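PDB 2XC8: GENE 22 product from Bacillus phage spp1, which is of unconfirmed function but resembles in fold a domain of the receptor-binding protein of lactococcal phage p2, so a host-surface role is possible. Local coordinates for residues W11-E16 / F39-V44; S15-K18 / G23-V26; G29-G34 / L62-Q67; V44-T49 / Y97-T102. One frame throughout, in Å; residues are numbered along the deposited sequence.

Contact 1 (W11-E16 / F39-V44); sequences WYLTSE and FPVEEV
Trp11 and Phe39 meet at one end of this contact, where CZ3 and CH2 of the indole come up to CE2 of the phenyl. Trp11 CZ3 lies 3.8 Å from Phe39 CE2, with CH2 of the indole only slightly farther from the same atom, and the two ring systems are set obliquely to each other. Next along, Leu13 crosses Val41 at about a right angle. Its CD1 methyl rests 3.7 Å from Val41 CG2 and also comes near CB and CG1, so a single methyl spans the branch of the valine. Leu13 CG stands anti to its own backbone N (chi1 -176°), which carries CD1 across to the valine.

The segments 11-16 and 39-44 are not paired with each other. Strand 23-33 runs between them in the smaller antiparallel sheet, its backbone bonded to Tyr12 on one side and to Phe39 and Val41 on the other, and the side chains reach over it. Trp73, from the larger sheet, packs on Leu13 and Val41.

Toward Ser15 the fit slackens: OG is 4.2 Å from Val41 CG1 and spends its hydrogen bond on Ser27 O. Beyond it Glu42 and Glu43 turn outward, both of them exposed.

Contact 2 (S15-K18 / G23-V26); sequences SEIK and GIEV
Lys18 and Glu25 are joined by a reciprocal pair of backbone hydrogen bonds, the hydrogen-bonded pair of an antiparallel hairpin between strands 17-19 and 23-33. Lys18 N gives to Glu25 O at 2.9 Å, and Glu25 N returns a bond to Lys18 O at 3.0 Å; both are nearly straight, with angles at the hydrogen of 169° and 174°. The neighbouring non-hydrogen-bonded pair, Ile17 with Val26, adds close CA-H...O contacts, among them Val26 CA to Glu16 O at 3.4 Å.

The apolar contacts gather on the face carrying Ile17 and Val26, whose side chains run side by side in the same direction. Ile17 CG2 lies 3.8 Å from Val26 CG2, while the other valine methyl, CG1, touches both Ile17 CG1 and Ser15 CB. Ile24 CG2 reaches the same Ile17 methyl more loosely. Val99 of the larger sheet packs on both isoleucines.

Charged groups occupy the other face. The Lys18 chain bends at its third and fourth torsions, and its NZ makes a long, weak salt bridge of 3.8 Å with Glu16 OE1. Glu25 OE1 is 4.3 Å from that NZ, too far for an ion pair. The hairpin is thus two-sided: its hold comes from backbone bonds and the apolar face, while the ammonium near two carboxylates probably contributes a modest, diffuse attraction.

Contact 3 (G29-G34 / L62-Q67); sequences GELHKG and LHMNVQ
Two beta sheets face each other in this protein, and Leu31 and Leu62 meet in the layer between them, one from strand 23-33 of the smaller antiparallel sheet and the other from strand 56-64 of the five-stranded mixed sheet. The backbones stay well apart, the nearest pair being Leu31 CA and Leu62 CA at 9.6 Å, so the gap is bridged by side chains alone. Leu31 and Leu62 extend toward each other tip to tip, with Leu31 CD1 3.9 Å from Leu62 CD2. The second methyl of Leu31 is used as well: CD2 sits 3.8 Å from Met64 CE, the terminal methyl of a selenomethionine. Leu31 therefore works as a fork, one prong on each of two alternate residues of the opposing strand.

Met64 reaches it by a chain that runs out extended from the backbone and then turns at its last torsion (chi3 -63°), swinging CE round past the selenium toward the leucine; the two side chains meet at a slant. His63, between the two contact residues, points away, and its ring nitrogens are bonded to Glu92 and Ser74. Next along the chain, Asn65 OD1 accepts from Gln67 N at 3.0 Å, an Asx turn.

All three apolar residues are buried. Trp11 from strand 11-13 packs on Leu31 and Met64, Val71 of strand 71-79 touches Leu62 and Met64, and Met96 of strand 93-103 lies against both leucines.

Contact 4 (V44-T49 / Y97-T102); sequences VSFDLT and YPVSVT
The phenyl ring of Phe46 presents its edge to Val99: the methyl CG1 lies close to the ring plane, 4.0 Å from CZ, the atom farthest from the backbone. Ile24 from the adjoining strand 23-33 and Leu75 from strand 71-79 also pack against the Phe46 side chain. Phe46 CG stands between its backbone N and carbonyl carbon (chi1 61°), and from there the ring projects toward strand 93-103. Phe46 and Val99 approach from opposite directions, and their CA atoms remain 10.9 Å apart.

Leu48 makes the second half of the contact. Its CD2 methyl comes to 4.0 Å from Val101 CB and almost as near to Val101 CG1, with the two side chains crossing at about a right angle, so the leucine lies against the flank of the valine. Here the backbones come closer, Leu48 CA to Val101 CA being 8.2 Å. This is face-to-face packing of two beta sheets, strand 37-47 of the smaller against strand 93-103 of the larger, with Phe46 pointing inward from its strand and Leu48 from the turn after it, to meet Val99 and Val101.

Leu48 forms the centre of an inverse gamma turn, in which Thr49 N makes a weak bond of 3.2 Å to Asp47 O. Ser100 and Thr102 point away, to the opposite side of their strand, where they pack on Met59 and Glu57 of strand 56-64.

Overall arrangement
Contacts 1, 3 and 4 are all made by side chains without direct strand pairing, whereas contact 2 is a paired hairpin. Contacts 2 and 3 use strand 23-33, and strand 37-47, used by contacts 1 and 4, pairs with it. Contacts 1 and 2 share Ser15 and Glu16, and Val44 O, in the segments of both contact 1 and contact 4, lies 2.8 Å from Val26 N of contact 2, a probable hydrogen bond. Contact 3 adjoins contact 1, their centres about 8 Å apart, with Phe39 N 2.8 Å from Leu31 O. Contacts 2 and 4 are also about 8 Å apart between centres, contacts 3 and 4 about 19 Å. Contacts 1 and 4 both touch the second subunit, through Val44 among others.

Contact 1 (W11-E16 / F39-V44)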
loop_
_atom_site.group_PDB
_atom_site.type_symbol
_atom_site.label_atom_id
_atom_site.label_comp_id
_atom_site.label_asym_id
_atom_site.label_seq_id
_atom_site.Cartn_x
_atom_site.Cartn_y
_atom_site.Cartn_z
ATOM N N TRP B 11 2.429 0.765 -18.742
ATOM C CA TRP B 11 1.132 1.186 -18.230
ATOM C C TRP B 11 1.153 1.181 -16.707
ATOM O O TRP B 11 1.328 0.130 -16.085
ATOM C CB TRP B 11 0.023 0.264 -18.737
ATOM C CG TRP B 11 -0.284 0.410 -20.195
ATOM C CD1 TRP B 11 0.301 -0.265 -21.226
ATOM C CD2 TRP B 11 -1.261 1.277 -20.784
ATOM N NE1 TRP B 11 -0.246 0.130 -22.423
ATOM C CE2 TRP B 11 -1.207 1.076 -22.181
ATOM C CE3 TRP B 11 -2.174 2.207 -20.269
ATOM C CZ2 TRP B 11 -2.035 1.768 -23.070
ATOM C CZ3 TRP B 11 -2.993 2.897 -21.153
ATOM C CH2 TRP B 11 -2.916 2.673 -22.540
ATOM N N TYR B 12 0.983 2.359 -16.112
ATOM C CA TYR B 12 0.960 2.481 -14.656
ATOM C C TYR B 12 -0.161 3.384 -14.148
ATOM O O TYR B 12 -0.608 4.298 -14.845
ATOM C CB TYR B 12 2.329 2.918 -14.109
ATOM C CG TYR B 12 2.812 4.286 -14.545
ATOM C CD1 TYR B 12 2.611 5.406 -13.739
ATOM C CD2 TYR B 12 3.497 4.454 -15.747
ATOM C CE1 TYR B 12 3.064 6.664 -14.127
ATOM C CE2 TYR B 12 3.954 5.706 -16.146
ATOM C CZ TYR B 12 3.736 6.806 -15.330
ATOM O OH TYR B 12 4.184 8.048 -15.721
ATOM N N LEU B 13 -0.601 3.106 -12.923
ATOM C CA LEU B 13 -1.735 3.788 -12.314
ATOM C C LEU B 13 -1.311 4.513 -11.037
ATOM O O LEU B 13 -0.710 3.912 -10.143
ATOM C CB LEU B 13 -2.848 2.774 -12.019
ATOM C CG LEU B 13 -4.193 3.243 -11.459
ATOM C CD1 LEU B 13 -4.958 4.089 -12.466
ATOM C CD2 LEU B 13 -5.029 2.048 -11.023
ATOM N N THR B 14 -1.626 5.805 -10.964
ATOM C CA THR B 14 -1.247 6.639 -9.819
ATOM C C THR B 14 -2.294 6.610 -8.703
ATOM O O THR B 14 -2.104 7.223 -7.647
ATOM C CB THR B 14 -0.969 8.104 -10.236
ATOM O OG1 THR B 14 -2.137 8.661 -10.852
ATOM C CG2 THR B 14 0.206 8.179 -11.208
ATOM N N SER B 15 -3.392 5.896 -8.948
ATOM C CA SER B 15 -4.438 5.691 -7.950
ATOM C C SER B 15 -3.900 4.963 -6.725
ATOM O O SER B 15 -3.205 3.951 -6.839
ATOM C CB SER B 15 -5.601 4.892 -8.540
ATOM O OG SER B 15 -6.266 5.618 -9.559
ATOM N N GLU B 16 -4.160 5.499 -5.579
ATOM C CA GLU B 16 -3.868 4.864 -4.338
ATOM C C GLU B 16 -4.835 3.712 -4.118
ATOM O O GLU B 16 -5.999 3.899 -4.171
ATOM C CB GLU B 16 -4.085 5.892 -3.269
ATOM C CG GLU B 16 -3.398 5.689 -2.025
ATOM C CD GLU B 16 -3.596 6.863 -1.100
ATOM O OE1 GLU B 16 -4.470 6.771 -0.268
ATOM O OE2 GLU B 16 -2.888 7.874 -1.189
ATOM N N PHE B 39 -4.770 9.114 -18.907
ATOM C CA PHE B 39 -6.227 9.004 -18.913
ATOM C C PHE B 39 -6.762 9.107 -17.481
ATOM O O PHE B 39 -6.156 8.550 -16.562
ATOM C CB PHE B 39 -6.650 7.659 -19.522
ATOM C CG PHE B 39 -5.993 7.345 -20.845
ATOM C CD1 PHE B 39 -6.588 7.733 -22.040
ATOM C CD2 PHE B 39 -4.786 6.648 -20.895
ATOM C CE1 PHE B 39 -5.990 7.443 -23.264
ATOM C CE2 PHE B 39 -4.177 6.355 -22.116
ATOM C CZ PHE B 39 -4.783 6.752 -23.302
ATOM N N PRO B 40 -7.895 9.815 -17.281
ATOM C CA PRO B 40 -8.449 9.917 -15.928
ATOM C C PRO B 40 -9.124 8.624 -15.465
ATOM O O PRO B 40 -9.834 7.977 -16.242
ATOM C CB PRO B 40 -9.475 11.049 -16.050
ATOM C CG PRO B 40 -9.877 11.045 -17.480
ATOM C CD PRO B 40 -8.679 10.589 -18.264
ATOM N N VAL B 41 -8.886 8.256 -14.210
ATOM C CA VAL B 41 -9.480 7.059 -13.618
ATOM C C VAL B 41 -10.276 7.442 -12.372
ATOM O O VAL B 41 -9.740 8.055 -11.444
ATOM C CB VAL B 41 -8.408 5.988 -13.280
ATOM C CG1 VAL B 41 -9.034 4.789 -12.584
ATOM C CG2 VAL B 41 -7.682 5.539 -14.541
ATOM N N GLU B 42 -11.537 7.082 -12.362
ATOM C CA GLU B 42 -12.415 7.360 -11.243
ATOM C C GLU B 42 -12.172 6.500 -10.002
ATOM O O GLU B 42 -11.662 5.409 -10.064
ATOM C CB GLU B 42 -13.881 7.341 -11.681
ATOM C CG GLU B 42 -14.421 5.955 -12.010
ATOM C CD GLU B 42 -15.690 5.930 -12.860
ATOM O OE1 GLU B 42 -16.742 6.272 -12.325
ATOM O OE2 GLU B 42 -15.643 5.559 -14.039
ATOM N N GLU B 43 -12.471 7.039 -8.855
ATOM C CA GLU B 43 -12.423 6.292 -7.643
ATOM C C GLU B 43 -13.350 5.060 -7.698
ATOM O O GLU B 43 -14.269 5.014 -8.435
ATOM C CB GLU B 43 -12.660 7.234 -6.453
ATOM C CG GLU B 43 -14.055 7.310 -5.938
ATOM C CD GLU B 43 -14.313 8.361 -4.846
ATOM O OE1 GLU B 43 -13.598 9.342 -4.700
ATOM O OE2 GLU B 43 -15.284 8.199 -4.108
ATOM N N VAL B 44 -13.048 4.044 -6.930
ATOM C CA VAL B 44 -13.858 2.855 -6.821
ATOM C C VAL B 44 -13.593 2.185 -5.509
ATOM O O VAL B 44 -12.509 2.161 -5.041
ATOM C CB VAL B 44 -13.626 1.854 -7.993
ATOM C CG1 VAL B 44 -12.298 1.211 -7.926
ATOM C CG2 VAL B 44 -14.676 0.843 -8.038
#

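Contact 2 (S15-K18 / G23-V26)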
loop_
_atom_site.group_PDB
_atom_site.type_symbol
_atom_site.label_atom_id
_atom_site.label_comp_id
_atom_site.label_asym_id
_atom_site.label_seq_id
_atom_site.Cartn_x
_atom_site.Cartn_y
_atom_site.Cartn_z
ATOM N N SER B 15 -3.392 5.896 -8.948
ATOM C CA SER B 15 -4.438 5.691 -7.950
ATOM C C SER B 15 -3.900 4.963 -6.725
ATOM O O SER B 15 -3.205 3.951 -6.839
ATOM C CB SER B 15 -5.601 4.892 -8.540
ATOM O OG SER B 15 -6.266 5.618 -9.559
ATOM N N GLU B 16 -4.160 5.499 -5.579
ATOM C CA GLU B 16 -3.868 4.864 -4.338
ATOM C C GLU B 16 -4.835 3.712 -4.118
ATOM O O GLU B 16 -5.999 3.899 -4.171
ATOM C CB GLU B 16 -4.085 5.892 -3.269
ATOM C CG GLU B 16 -3.398 5.689 -2.025
ATOM C CD GLU B 16 -3.596 6.863 -1.100
ATOM O OE1 GLU B 16 -4.470 6.771 -0.268
ATOM O OE2 GLU B 16 -2.888 7.874 -1.189
ATOM N N ILE B 17 -4.314 2.527 -3.900
ATOM C CA ILE B 17 -5.131 1.341 -3.626
ATOM C C ILE B 17 -4.789 0.777 -2.248
ATOM O O ILE B 17 -3.634 0.431 -1.983
ATOM C CB ILE B 17 -4.962 0.237 -4.708
ATOM C CG1 ILE B 17 -5.122 0.821 -6.116
ATOM C CG2 ILE B 17 -5.964 -0.898 -4.475
ATOM C CD1 ILE B 17 -4.548 -0.046 -7.229
ATOM N N LYS B 18 -5.788 0.689 -1.402
ATOM C CA LYS B 18 -5.613 0.179 -0.050
ATOM C C LYS B 18 -6.705 -0.705 0.554
ATOM O O LYS B 18 -7.863 -0.576 0.261
ATOM C CB LYS B 18 -5.265 1.314 0.923
ATOM C CG LYS B 18 -6.384 2.196 1.262
ATOM C CD LYS B 18 -6.003 3.096 2.332
ATOM C CE LYS B 18 -5.807 4.461 1.824
ATOM N NZ LYS B 18 -6.612 5.424 2.590
ATOM N N GLY B 23 -13.246 -3.445 3.235
ATOM C CA GLY B 23 -12.916 -3.885 1.879
ATOM C C GLY B 23 -11.726 -3.217 1.216
ATOM O O GLY B 23 -10.649 -3.110 1.808
ATOM N N ILE B 24 -11.930 -2.784 -0.027
ATOM C CA ILE B 24 -10.879 -2.179 -0.844
ATOM C C ILE B 24 -11.283 -0.772 -1.281
ATOM O O ILE B 24 -12.417 -0.545 -1.705
ATOM C CB ILE B 24 -10.549 -3.058 -2.093
ATOM C CG1 ILE B 24 -10.002 -4.437 -1.679
ATOM C CG2 ILE B 24 -9.590 -2.341 -3.058
ATOM C CD1 ILE B 24 -8.654 -4.422 -0.943
ATOM N N GLU B 25 -10.343 0.163 -1.162
ATOM C CA GLU B 25 -10.525 1.536 -1.620
ATOM C C GLU B 25 -9.498 1.897 -2.681
ATOM O O GLU B 25 -8.291 1.794 -2.450
ATOM C CB GLU B 25 -10.405 2.513 -0.452
ATOM C CG GLU B 25 -11.731 3.056 0.050
ATOM C CD GLU B 25 -11.566 3.919 1.289
ATOM O OE1 GLU B 25 -10.627 4.747 1.339
ATOM O OE2 GLU B 25 -12.388 3.771 2.219
ATOM N N VAL B 26 -9.984 2.311 -3.844
ATOM C CA VAL B 26 -9.126 2.838 -4.896
ATOM C C VAL B 26 -9.466 4.313 -5.070
ATOM O O VAL B 26 -10.618 4.665 -5.334
ATOM C CB VAL B 26 -9.305 2.076 -6.235
ATOM C CG1 VAL B 26 -8.350 2.612 -7.292
ATOM C CG2 VAL B 26 -9.089 0.579 -6.041
#

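Contact 3 (G29-G34 / L62-Q67)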
loop_
_atom_site.group_PDB
_atom_site.type_symbol
_atom_site.label_atom_id
_atom_site.label_comp_id
_atom_site.label_asym_id
_atom_site.label_seq_id
_atom_site.Cartn_x
_atom_site.Cartn_y
_atom_site.Cartn_z
ATOM N N GLY B 29 -7.409 8.647 -9.766
ATOM C CA GLY B 29 -6.036 8.778 -10.232
ATOM C C GLY B 29 -5.897 8.878 -11.734
ATOM O O GLY B 29 -6.828 9.287 -12.434
ATOM N N GLU B 30 -4.720 8.499 -12.221
ATOM C CA GLU B 30 -4.392 8.613 -13.635
ATOM C C GLU B 30 -3.728 7.349 -14.159
ATOM O O GLU B 30 -2.796 6.822 -13.546
ATOM C CB GLU B 30 -3.466 9.807 -13.876
ATOM C CG GLU B 30 -4.110 11.167 -13.661
ATOM C CD GLU B 30 -3.119 12.309 -13.793
ATOM O OE1 GLU B 30 -3.422 13.273 -14.525
ATOM O OE2 GLU B 30 -2.038 12.244 -13.167
ATOM N N LEU B 31 -4.222 6.870 -15.295
ATOM C CA LEU B 31 -3.590 5.773 -16.010
ATOM C C LEU B 31 -2.631 6.355 -17.041
ATOM O O LEU B 31 -3.032 7.155 -17.889
ATOM C CB LEU B 31 -4.643 4.889 -16.686
ATOM C CG LEU B 31 -4.180 3.636 -17.440
ATOM C CD1 LEU B 31 -3.584 2.600 -16.494
ATOM C CD2 LEU B 31 -5.336 3.037 -18.223
ATOM N N HIS B 32 -1.366 5.953 -16.957
ATOM C CA HIS B 32 -0.336 6.437 -17.870
ATOM C C HIS B 32 0.194 5.382 -18.832
ATOM O O HIS B 32 0.440 4.239 -18.445
ATOM C CB HIS B 32 0.887 6.928 -17.099
ATOM C CG HIS B 32 0.647 8.154 -16.275
ATOM N ND1 HIS B 32 1.191 9.380 -16.592
ATOM C CD2 HIS B 32 -0.054 8.337 -15.130
ATOM C CE1 HIS B 32 0.826 10.269 -15.685
ATOM N NE2 HIS B 32 0.070 9.662 -14.788
ATOM N N LYS B 33 0.369 5.789 -20.086
ATOM C CA LYS B 33 0.930 4.916 -21.108
ATOM C C LYS B 33 2.324 5.494 -21.351
ATOM O O LYS B 33 2.534 6.282 -22.280
ATOM C CB LYS B 33 0.097 4.913 -22.397
ATOM C CG LYS B 33 0.639 4.027 -23.515
ATOM C CD LYS B 33 -0.114 4.266 -24.816
ATOM C CE LYS B 33 0.438 3.412 -25.946
ATOM N NZ LYS B 33 -0.238 3.700 -27.242
ATOM N N GLY B 34 3.268 5.110 -20.492
ATOM C CA GLY B 34 4.620 5.669 -20.510
ATOM C C GLY B 34 4.590 7.166 -20.272
ATOM O O GLY B 34 4.030 7.633 -19.277
ATOM N N LEU B 62 -9.349 -3.201 -14.663
ATOM C CA LEU B 62 -9.269 -1.876 -15.264
ATOM C C LEU B 62 -9.145 -2.039 -16.774
ATOM O O LEU B 62 -8.142 -2.552 -17.273
ATOM C CB LEU B 62 -8.087 -1.079 -14.697
ATOM C CG LEU B 62 -7.984 0.407 -15.061
ATOM C CD1 LEU B 62 -9.067 1.228 -14.369
ATOM C CD2 LEU B 62 -6.607 0.953 -14.721
ATOM N N HIS B 63 -10.182 -1.614 -17.489
ATOM C CA HIS B 63 -10.249 -1.782 -18.939
ATOM C C HIS B 63 -10.587 -0.473 -19.643
ATOM O O HIS B 63 -11.141 0.446 -19.036
ATOM C CB HIS B 63 -11.268 -2.865 -19.303
ATOM C CG HIS B 63 -12.581 -2.715 -18.601
ATOM N ND1 HIS B 63 -13.593 -1.911 -19.079
ATOM C CD2 HIS B 63 -13.042 -3.254 -17.449
ATOM C CE1 HIS B 63 -14.622 -1.966 -18.254
ATOM N NE2 HIS B 63 -14.313 -2.774 -17.257
HETATM N N MSE B 64 -10.254 -0.403 -20.929
HETATM C CA MSE B 64 -10.444 0.808 -21.718
HETATM C C MSE B 64 -11.150 0.573 -23.050
HETATM O O MSE B 64 -10.880 -0.415 -23.738
HETATM C CB MSE B 64 -9.089 1.466 -22.001
HETATM C CG MSE B 64 -9.169 2.808 -22.721
HETATM SE SE MSE B 64 -7.472 3.343 -23.516
HETATM C CE MSE B 64 -6.414 3.479 -21.888
ATOM N N ASN B 65 -12.058 1.480 -23.400
ATOM C CA ASN B 65 -12.712 1.397 -24.698
ATOM C C ASN B 65 -11.710 2.124 -25.587
ATOM O O ASN B 65 -11.493 3.324 -25.424
ATOM C CB ASN B 65 -14.067 2.115 -24.688
ATOM C CG ASN B 65 -14.739 2.141 -26.058
ATOM O OD1 ASN B 65 -14.159 2.591 -27.049
ATOM N ND2 ASN B 65 -15.981 1.675 -26.109
ATOM N N VAL B 66 -11.092 1.394 -26.513
ATOM C CA VAL B 66 -9.995 1.940 -27.324
ATOM C C VAL B 66 -10.402 3.070 -28.276
ATOM O O VAL B 66 -9.563 3.887 -28.667
ATOM C CB VAL B 66 -9.219 0.835 -28.105
ATOM C CG1 VAL B 66 -8.443 -0.058 -27.143
ATOM C CG2 VAL B 66 -10.160 0.010 -28.988
ATOM N N GLN B 67 -11.683 3.120 -28.639
ATOM C CA GLN B 67 -12.187 4.168 -29.528
ATOM C C GLN B 67 -12.606 5.443 -28.793
ATOM O O GLN B 67 -12.320 6.548 -29.261
ATOM C CB GLN B 67 -13.319 3.642 -30.414
ATOM C CG GLN B 67 -12.818 2.919 -31.660
ATOM C CD GLN B 67 -13.927 2.271 -32.471
ATOM O OE1 GLN B 67 -15.082 2.700 -32.435
ATOM N NE2 GLN B 67 -13.575 1.229 -33.216
#

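Contact 4 (V44-T49 / Y97-T102)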
loop_
_atom_site.group_PDB
_atom_site.type_symbol
_atom_site.label_atom_id
_atom_site.label_comp_id
_atom_site.label_asym_id
_atom_site.label_seq_id
_atom_site.Cartn_x
_atom_site.Cartn_y
_atom_site.Cartn_z
ATOM N N VAL B 44 -13.048 4.044 -6.930
ATOM C CA VAL B 44 -13.858 2.855 -6.821
ATOM C C VAL B 44 -13.593 2.185 -5.509
ATOM O O VAL B 44 -12.509 2.161 -5.041
ATOM C CB VAL B 44 -13.626 1.854 -7.993
ATOM C CG1 VAL B 44 -12.298 1.211 -7.926
ATOM C CG2 VAL B 44 -14.676 0.843 -8.038
ATOM N N SER B 45 -14.621 1.646 -4.916
ATOM C CA SER B 45 -14.472 0.851 -3.744
ATOM C C SER B 45 -15.488 -0.290 -3.630
ATOM O O SER B 45 -16.519 -0.228 -4.228
ATOM C CB SER B 45 -14.393 1.748 -2.503
ATOM O OG SER B 45 -15.613 2.249 -2.131
ATOM N N PHE B 46 -15.159 -1.336 -2.881
ATOM C CA PHE B 46 -16.051 -2.476 -2.677
ATOM C C PHE B 46 -15.757 -3.202 -1.367
ATOM O O PHE B 46 -14.612 -3.231 -0.907
ATOM C CB PHE B 46 -16.007 -3.445 -3.872
ATOM C CG PHE B 46 -14.649 -4.051 -4.135
ATOM C CD1 PHE B 46 -14.315 -5.296 -3.606
ATOM C CD2 PHE B 46 -13.717 -3.393 -4.934
ATOM C CE1 PHE B 46 -13.067 -5.867 -3.853
ATOM C CE2 PHE B 46 -12.467 -3.955 -5.186
ATOM C CZ PHE B 46 -12.142 -5.196 -4.645
ATOM N N ASP B 47 -16.798 -3.782 -0.776
ATOM C CA ASP B 47 -16.660 -4.577 0.440
ATOM C C ASP B 47 -16.084 -5.949 0.114
ATOM O O ASP B 47 -16.420 -6.544 -0.913
ATOM C CB ASP B 47 -18.014 -4.744 1.138
ATOM C CG ASP B 47 -18.616 -3.422 1.592
ATOM O OD1 ASP B 47 -17.856 -2.507 1.975
ATOM O OD2 ASP B 47 -19.860 -3.305 1.575
ATOM N N LEU B 48 -15.216 -6.444 0.992
ATOM C CA LEU B 48 -14.706 -7.806 0.883
ATOM C C LEU B 48 -15.601 -8.732 1.704
ATOM O O LEU B 48 -15.180 -9.315 2.709
ATOM C CB LEU B 48 -13.238 -7.880 1.318
ATOM C CG LEU B 48 -12.213 -7.255 0.363
ATOM C CD1 LEU B 48 -10.890 -7.016 1.073
ATOM C CD2 LEU B 48 -12.008 -8.111 -0.888
ATOM N N THR B 49 -16.848 -8.847 1.250
ATOM C CA THR B 49 -17.899 -9.575 1.954
ATOM C C THR B 49 -17.672 -11.085 1.887
ATOM O O THR B 49 -17.565 -11.650 0.796
ATOM C CB THR B 49 -19.299 -9.227 1.386
ATOM O OG1 THR B 49 -19.439 -7.805 1.283
ATOM C CG2 THR B 49 -20.407 -9.776 2.281
ATOM N N TYR B 97 -5.088 -5.919 -13.734
ATOM C CA TYR B 97 -5.841 -6.573 -12.670
ATOM C C TYR B 97 -5.229 -6.150 -11.351
ATOM O O TYR B 97 -4.474 -6.889 -10.788
ATOM C CB TYR B 97 -5.854 -8.111 -12.644
ATOM C CG TYR B 97 -5.910 -8.852 -13.926
ATOM C CD1 TYR B 97 -4.776 -9.029 -14.681
ATOM C CD2 TYR B 97 -7.073 -9.461 -14.345
ATOM C CE1 TYR B 97 -4.811 -9.711 -15.849
ATOM C CE2 TYR B 97 -7.122 -10.164 -15.500
ATOM C CZ TYR B 97 -5.986 -10.290 -16.259
ATOM O OH TYR B 97 -5.978 -10.976 -17.437
ATOM N N PRO B 98 -5.557 -4.983 -10.843
ATOM C CA PRO B 98 -4.788 -4.547 -9.665
ATOM C C PRO B 98 -5.177 -5.184 -8.319
ATOM O O PRO B 98 -4.398 -5.101 -7.369
ATOM C CB PRO B 98 -5.019 -3.031 -9.635
ATOM C CG PRO B 98 -6.327 -2.834 -10.308
ATOM C CD PRO B 98 -6.464 -3.927 -11.335
ATOM N N VAL B 99 -6.354 -5.803 -8.233
ATOM C CA VAL B 99 -6.799 -6.441 -6.983
ATOM C C VAL B 99 -7.328 -7.861 -7.221
ATOM O O VAL B 99 -8.184 -8.079 -8.081
ATOM C CB VAL B 99 -7.870 -5.589 -6.228
ATOM C CG1 VAL B 99 -8.263 -6.247 -4.906
ATOM C CG2 VAL B 99 -7.368 -4.171 -5.974
ATOM N N SER B 100 -6.802 -8.814 -6.452
ATOM C CA SER B 100 -7.239 -10.209 -6.496
ATOM C C SER B 100 -7.185 -10.801 -5.088
ATOM O O SER B 100 -6.103 -11.080 -4.568
ATOM C CB SER B 100 -6.357 -11.016 -7.456
ATOM O OG SER B 100 -6.749 -12.379 -7.494
ATOM N N VAL B 101 -8.354 -10.979 -4.472
ATOM C CA VAL B 101 -8.439 -11.402 -3.069
ATOM C C VAL B 101 -9.444 -12.537 -2.849
ATOM O O VAL B 101 -10.555 -12.511 -3.383
ATOM C CB VAL B 101 -8.793 -10.207 -2.128
ATOM C CG1 VAL B 101 -8.832 -10.646 -0.665
ATOM C CG2 VAL B 101 -7.803 -9.060 -2.301
ATOM N N THR B 102 -9.033 -13.529 -2.060
ATOM C CA THR B 102 -9.921 -14.590 -1.599
ATOM C C THR B 102 -10.329 -14.320 -0.150
ATOM O O THR B 102 -9.477 -14.193 0.734
ATOM C CB THR B 102 -9.262 -15.985 -1.730
ATOM O OG1 THR B 102 -8.851 -16.195 -3.088
ATOM C CG2 THR B 102 -10.234 -17.091 -1.325
#